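Local coordinates for protein endoribonuclease YbeY (Aquifex aeolicus, PDB 1OZ9) that probably acts as a zinc-dependent, single-strand-specific endoribonuclease in 16S rRNA 3'-end maturation and late-stage 70S ribosome quality control, at residues L121-E126 with R136-Y141; D23-W28 with R111-G116. All coordinates share one frame; numbering follows the deposited sequence.

Contact 1: L121-E126 with R136-Y141; sequences LGYDHE and RELENY
The guanidinium of R136 lies over one face of the H125 imidazole, the centres 4.7 Å apart and the planes 21° from parallel. R136 gets there along a bent route. Its CB leaves the helix off to the flank of the 121-126 loop, CG sits beside the backbone N, and the chain bends at chi2 (-51°), after which NE and CZ run toward the histidine. At the tip the two nitrogens divide the work: NH2 reaches H125 CD2 at 4.0 Å, above the rim of the ring, whereas NH1 donates to E139 OE1 at 2.8 Å. That salt bridge uses the syn lone pair of the carboxylate and lies close to the guanidinium plane, so it should limit rotation of the stacked group. On the opposite face of the imidazole lies E126 CG, which leaves the ring sandwiched.

Farther along the helix the contact is apolar. L138 CD2 stands over the Y123 ring, 4.1 Å from its centroid and 26° off the normal, a CH-pi contact; its nearest ring atom is Y123 CE1 at 3.7 Å.

The loop has its own local order: G122, with positive phi, ends the preceding helix in a Schellman motif, and D124 OD1 accepts from E126 N at 3.2 Å in an Asx turn. H125 also meets the rings of H115 and H119, and these three histidines are the predicted zinc ligands, consistent with the HxxxHxxxxxH zinc motif of the YbeY family.

Contact 2: D23-W28 with R111-G116; sequences DKIEKW and RLIVHG
I113 reaches from helix 105-120 to helix 22-35 with a single methyl, CD1, which meets both I25 and W28. The nearest CA atoms, those of W28 and I113, are 7.7 Å apart, and 135 Å² is buried between the segments. The close packing gathers at one methyl, because both contacts across the segments use I113 CD1. I113 CG1 lies beside its backbone N and anti to the carbonyl carbon (chi1 -75°), and chi2 near 165° extends the chain so that CD1 leads toward the other helix. There it lies 3.8 Å from W28 CE3, at the edge of the indole and near its plane, so the methyl meets the six-membered ring from the side instead of resting on a face. I25 brings CG2 to 3.9 Å from the same CD1. Both I25 and W28 cross I113 at about a right angle, and the methyl meets both partners, which are about one helical turn apart. One face of the indole is occupied from within its own helix by K24 O, 3.2 Å above the ring plane and offset toward the rim.

I25 continues the packing away from I113, onto V13, L15, V45 and I47 of the sheet, so the apolar core runs from helix 105-120 through helix 22-35 to the strands.

The looser side is that of W28, which is partly exposed, whereas I25 and I113 are buried. Between the two segments there is neither a hydrogen bond nor a salt bridge, which implies that they are joined by shape and hydrophobic burial; near this core, the salt bridge from K24 NZ to E106 OE1 adds a polar tie between the same helices.

Overall arrangement
Helix 105-120 connects the two contacts, whose centres are 15 Å apart. In contact 2 its I113 packs inward against helix 22-35, about 11 Å from the side chain of H119, whereas H115 on the same segment turns to contact 1. There H115 ND1 lies 2.8 Å from E139 OE2, a probable hydrogen bond, and H115 NE2 is 3.3 Å from H125 CE1. E139, bonded to R136 through OE1 and probably to H115 through OE2, is second shell to the predicted ligand H115; R136 stacks on H125. Contact 1 belongs to the metal site at the surface; contact 2 belongs to the buried core, where helix 105-120 meets helix 22-35.

Contact 1: L121-E126 with R136-Y141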
loop_
_atom_site.group_PDB
_atom_site.type_symbol
_atom_site.label_atom_id
_atom_site.label_comp_id
_atom_site.label_asym_id
_atom_site.label_seq_id
_atom_site.Cartn_x
_atom_site.Cartn_y
_atom_site.Cartn_z
ATOM N N LEU A 121 -1.569 1.463 9.153
ATOM C CA LEU A 121 -2.028 1.036 10.452
ATOM C C LEU A 121 -1.117 1.583 11.545
ATOM O O LEU A 121 -1.298 1.274 12.727
ATOM C CB LEU A 121 -2.103 -0.483 10.540
ATOM C CG LEU A 121 -3.148 -1.028 9.562
ATOM C CD1 LEU A 121 -3.164 -2.534 9.650
ATOM C CD2 LEU A 121 -4.553 -0.411 9.838
ATOM N N GLY A 122 -0.122 2.373 11.162
ATOM C CA GLY A 122 0.702 3.031 12.165
ATOM C C GLY A 122 2.006 2.353 12.549
ATOM O O GLY A 122 2.562 2.629 13.605
ATOM N N TYR A 123 2.515 1.478 11.697
ATOM C CA TYR A 123 3.814 0.852 11.969
ATOM C C TYR A 123 4.822 1.525 11.056
ATOM O O TYR A 123 4.467 1.978 9.974
ATOM C CB TYR A 123 3.764 -0.645 11.644
ATOM C CG TYR A 123 2.790 -1.441 12.497
ATOM C CD1 TYR A 123 1.421 -1.371 12.271
ATOM C CD2 TYR A 123 3.240 -2.256 13.526
ATOM C CE1 TYR A 123 0.534 -2.082 13.051
ATOM C CE2 TYR A 123 2.351 -2.981 14.319
ATOM C CZ TYR A 123 1.006 -2.891 14.060
ATOM O OH TYR A 123 0.117 -3.602 14.822
ATOM N N ASP A 124 6.080 1.575 11.457
ATOM C CA ASP A 124 7.078 2.194 10.592
ATOM C C ASP A 124 8.336 1.356 10.768
ATOM O O ASP A 124 8.702 1.040 11.878
ATOM C CB ASP A 124 7.334 3.651 11.034
ATOM C CG ASP A 124 8.120 4.469 9.993
ATOM O OD1 ASP A 124 8.668 3.897 9.023
ATOM O OD2 ASP A 124 8.256 5.706 10.083
ATOM N N HIS A 125 8.990 0.955 9.695
ATOM C CA HIS A 125 10.195 0.151 9.878
ATOM C C HIS A 125 11.455 0.994 9.914
ATOM O O HIS A 125 12.508 0.522 10.327
ATOM C CB HIS A 125 10.321 -0.835 8.740
ATOM C CG HIS A 125 10.389 -0.172 7.409
ATOM N ND1 HIS A 125 9.265 0.211 6.710
ATOM C CD2 HIS A 125 11.449 0.210 6.662
ATOM C CE1 HIS A 125 9.632 0.794 5.582
ATOM N NE2 HIS A 125 10.951 0.798 5.525
ATOM N N GLU A 126 11.352 2.244 9.479
ATOM C CA GLU A 126 12.546 3.092 9.364
ATOM C C GLU A 126 13.247 3.384 10.676
ATOM O O GLU A 126 14.443 3.702 10.708
ATOM C CB GLU A 126 12.228 4.387 8.618
ATOM C CG GLU A 126 11.852 4.127 7.171
ATOM C CD GLU A 126 11.647 5.396 6.357
ATOM O OE1 GLU A 126 10.889 6.296 6.812
ATOM O OE2 GLU A 126 12.240 5.480 5.255
ATOM N N ARG A 136 7.751 -5.847 10.131
ATOM C CA ARG A 136 8.046 -6.987 9.281
ATOM C C ARG A 136 7.252 -8.224 9.659
ATOM O O ARG A 136 6.750 -8.879 8.786
ATOM C CB ARG A 136 9.547 -7.308 9.293
ATOM C CG ARG A 136 10.404 -6.254 8.582
ATOM C CD ARG A 136 9.980 -5.859 7.153
ATOM N NE ARG A 136 11.001 -4.988 6.556
ATOM C CZ ARG A 136 10.834 -4.203 5.486
ATOM N NH1 ARG A 136 9.675 -4.159 4.852
ATOM N NH2 ARG A 136 11.862 -3.461 5.050
ATOM N N GLU A 137 7.146 -8.551 10.943
ATOM C CA GLU A 137 6.275 -9.673 11.317
ATOM C C GLU A 137 4.836 -9.493 10.741
ATOM O O GLU A 137 4.288 -10.410 10.130
ATOM C CB GLU A 137 6.287 -9.891 12.838
ATOM C CG GLU A 137 7.666 -10.302 13.373
ATOM C CD GLU A 137 7.685 -10.602 14.863
ATOM O OE1 GLU A 137 6.770 -10.091 15.567
ATOM O OE2 GLU A 137 8.606 -11.346 15.323
ATOM N N LEU A 138 4.256 -8.295 10.846
ATOM C CA LEU A 138 2.892 -8.086 10.334
ATOM C C LEU A 138 2.815 -8.181 8.811
ATOM O O LEU A 138 1.908 -8.780 8.230
ATOM C CB LEU A 138 2.336 -6.734 10.794
ATOM C CG LEU A 138 0.827 -6.622 10.619
ATOM C CD1 LEU A 138 0.190 -7.764 11.419
ATOM C CD2 LEU A 138 0.337 -5.279 11.133
ATOM N N GLU A 139 3.794 -7.593 8.145
ATOM C CA GLU A 139 3.842 -7.634 6.708
ATOM C C GLU A 139 3.999 -9.086 6.204
ATOM O O GLU A 139 3.312 -9.520 5.264
ATOM C CB GLU A 139 5.019 -6.771 6.284
ATOM C CG GLU A 139 5.257 -6.692 4.799
ATOM C CD GLU A 139 6.401 -5.755 4.473
ATOM O OE1 GLU A 139 7.449 -5.854 5.148
ATOM O OE2 GLU A 139 6.255 -4.929 3.551
ATOM N N ASN A 140 4.926 -9.817 6.829
ATOM C CA ASN A 140 5.128 -11.224 6.504
ATOM C C ASN A 140 3.854 -12.052 6.731
ATOM O O ASN A 140 3.447 -12.816 5.865
ATOM C CB ASN A 140 6.319 -11.771 7.278
ATOM C CG ASN A 140 7.627 -11.368 6.640
ATOM O OD1 ASN A 140 7.628 -10.819 5.555
ATOM N ND2 ASN A 140 8.734 -11.640 7.296
ATOM N N TYR A 141 3.201 -11.850 7.871
ATOM C CA TYR A 141 1.925 -12.533 8.121
ATOM C C TYR A 141 0.902 -12.271 7.007
ATOM O O TYR A 141 0.271 -13.200 6.514
ATOM C CB TYR A 141 1.347 -12.114 9.472
ATOM C CG TYR A 141 -0.028 -12.694 9.797
ATOM C CD1 TYR A 141 -0.151 -13.972 10.329
ATOM C CD2 TYR A 141 -1.194 -11.962 9.570
ATOM C CE1 TYR A 141 -1.387 -14.509 10.636
ATOM C CE2 TYR A 141 -2.453 -12.496 9.889
ATOM C CZ TYR A 141 -2.535 -13.767 10.415
ATOM O OH TYR A 141 -3.761 -14.331 10.735
#

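Contact 2: D23-W28 with R111-G116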
loop_
_atom_site.group_PDB
_atom_site.type_symbol
_atom_site.label_atom_id
_atom_site.label_comp_id
_atom_site.label_asym_id
_atom_site.label_seq_id
_atom_site.Cartn_x
_atom_site.Cartn_y
_atom_site.Cartn_z
ATOM N N ASP A 23 -9.337 -5.266 -10.742
ATOM C CA ASP A 23 -9.940 -6.260 -9.858
ATOM C C ASP A 23 -8.907 -7.037 -9.053
ATOM O O ASP A 23 -9.201 -7.493 -7.940
ATOM C CB ASP A 23 -10.894 -7.197 -10.614
ATOM C CG ASP A 23 -10.211 -7.993 -11.740
ATOM O OD1 ASP A 23 -9.127 -7.623 -12.254
ATOM O OD2 ASP A 23 -10.732 -9.028 -12.195
ATOM N N LYS A 24 -7.702 -7.188 -9.585
ATOM C CA LYS A 24 -6.661 -7.893 -8.827
ATOM C C LYS A 24 -6.173 -7.026 -7.660
ATOM O O LYS A 24 -5.959 -7.519 -6.547
ATOM C CB LYS A 24 -5.467 -8.281 -9.713
ATOM C CG LYS A 24 -5.688 -9.544 -10.511
ATOM C CD LYS A 24 -4.381 -9.986 -11.249
ATOM C CE LYS A 24 -4.538 -11.358 -11.877
ATOM N NZ LYS A 24 -3.519 -11.698 -12.950
ATOM N N ILE A 25 -5.978 -5.738 -7.931
ATOM C CA ILE A 25 -5.544 -4.828 -6.909
ATOM C C ILE A 25 -6.626 -4.780 -5.841
ATOM O O ILE A 25 -6.328 -4.784 -4.628
ATOM C CB ILE A 25 -5.264 -3.428 -7.503
ATOM C CG1 ILE A 25 -3.949 -3.456 -8.319
ATOM C CG2 ILE A 25 -5.192 -2.383 -6.419
ATOM C CD1 ILE A 25 -3.837 -2.289 -9.272
ATOM N N GLU A 26 -7.880 -4.718 -6.270
ATOM C CA GLU A 26 -8.974 -4.641 -5.304
ATOM C C GLU A 26 -8.995 -5.880 -4.395
ATOM O O GLU A 26 -9.121 -5.757 -3.156
ATOM C CB GLU A 26 -10.322 -4.494 -6.020
ATOM C CG GLU A 26 -11.373 -3.840 -5.151
ATOM C CD GLU A 26 -12.724 -3.650 -5.857
ATOM O OE1 GLU A 26 -12.756 -3.296 -7.071
ATOM O OE2 GLU A 26 -13.750 -3.848 -5.177
ATOM N N LYS A 27 -8.894 -7.061 -5.015
ATOM C CA LYS A 27 -8.863 -8.338 -4.303
ATOM C C LYS A 27 -7.683 -8.442 -3.301
ATOM O O LYS A 27 -7.915 -8.820 -2.144
ATOM C CB LYS A 27 -8.931 -9.546 -5.260
ATOM C CG LYS A 27 -8.429 -10.905 -4.666
ATOM C CD LYS A 27 -8.477 -12.057 -5.689
ATOM C CE LYS A 27 -7.381 -13.143 -5.460
ATOM N NZ LYS A 27 -7.889 -14.485 -4.975
ATOM N N TRP A 28 -6.456 -8.112 -3.722
ATOM C CA TRP A 28 -5.302 -8.135 -2.811
ATOM C C TRP A 28 -5.565 -7.234 -1.608
ATOM O O TRP A 28 -5.323 -7.618 -0.464
ATOM C CB TRP A 28 -4.022 -7.641 -3.497
ATOM C CG TRP A 28 -3.525 -8.603 -4.522
ATOM C CD1 TRP A 28 -3.644 -9.950 -4.502
ATOM C CD2 TRP A 28 -2.844 -8.277 -5.717
ATOM N NE1 TRP A 28 -3.039 -10.505 -5.608
ATOM C CE2 TRP A 28 -2.566 -9.489 -6.389
ATOM C CE3 TRP A 28 -2.433 -7.080 -6.299
ATOM C CZ2 TRP A 28 -1.905 -9.534 -7.613
ATOM C CZ3 TRP A 28 -1.763 -7.135 -7.512
ATOM C CH2 TRP A 28 -1.515 -8.347 -8.150
ATOM N N ARG A 111 3.015 -6.662 -3.210
ATOM C CA ARG A 111 3.878 -6.464 -2.050
ATOM C C ARG A 111 3.846 -5.017 -1.552
ATOM O O ARG A 111 3.902 -4.759 -0.335
ATOM C CB ARG A 111 5.302 -6.887 -2.379
ATOM C CG ARG A 111 5.498 -8.432 -2.401
ATOM C CD ARG A 111 6.926 -8.862 -2.752
ATOM N NE ARG A 111 7.062 -10.258 -3.168
ATOM C CZ ARG A 111 8.247 -10.908 -3.265
ATOM N NH1 ARG A 111 9.382 -10.289 -2.938
ATOM N NH2 ARG A 111 8.304 -12.181 -3.680
ATOM N N LEU A 112 3.753 -4.083 -2.483
ATOM C CA LEU A 112 3.713 -2.681 -2.145
ATOM C C LEU A 112 2.370 -2.320 -1.517
ATOM O O LEU A 112 2.309 -1.446 -0.655
ATOM C CB LEU A 112 3.972 -1.807 -3.385
ATOM C CG LEU A 112 5.442 -1.819 -3.842
ATOM C CD1 LEU A 112 5.597 -1.165 -5.196
ATOM C CD2 LEU A 112 6.402 -1.128 -2.819
ATOM N N ILE A 113 1.291 -2.963 -1.961
ATOM C CA ILE A 113 -0.016 -2.722 -1.328
ATOM C C ILE A 113 0.027 -3.127 0.129
ATOM O O ILE A 113 -0.422 -2.394 1.007
ATOM C CB ILE A 113 -1.093 -3.538 -2.039
ATOM C CG1 ILE A 113 -1.408 -2.876 -3.373
ATOM C CG2 ILE A 113 -2.389 -3.622 -1.190
ATOM C CD1 ILE A 113 -2.188 -3.787 -4.335
ATOM N N VAL A 114 0.580 -4.303 0.396
ATOM C CA VAL A 114 0.696 -4.781 1.787
ATOM C C VAL A 114 1.586 -3.845 2.571
ATOM O O VAL A 114 1.244 -3.435 3.695
ATOM C CB VAL A 114 1.231 -6.231 1.811
ATOM C CG1 VAL A 114 1.467 -6.749 3.254
ATOM C CG2 VAL A 114 0.212 -7.132 1.075
ATOM N N HIS A 115 2.716 -3.475 1.982
ATOM C CA HIS A 115 3.640 -2.587 2.684
ATOM C C HIS A 115 2.908 -1.280 3.042
ATOM O O HIS A 115 3.004 -0.785 4.171
ATOM C CB HIS A 115 4.851 -2.311 1.799
ATOM C CG HIS A 115 5.967 -1.602 2.497
ATOM N ND1 HIS A 115 6.950 -2.271 3.201
ATOM C CD2 HIS A 115 6.266 -0.284 2.586
ATOM C CE1 HIS A 115 7.815 -1.394 3.681
ATOM N NE2 HIS A 115 7.415 -0.181 3.335
ATOM N N GLY A 116 2.164 -0.732 2.084
ATOM C CA GLY A 116 1.445 0.521 2.313
ATOM C C GLY A 116 0.373 0.420 3.400
ATOM O O GLY A 116 0.205 1.327 4.227
#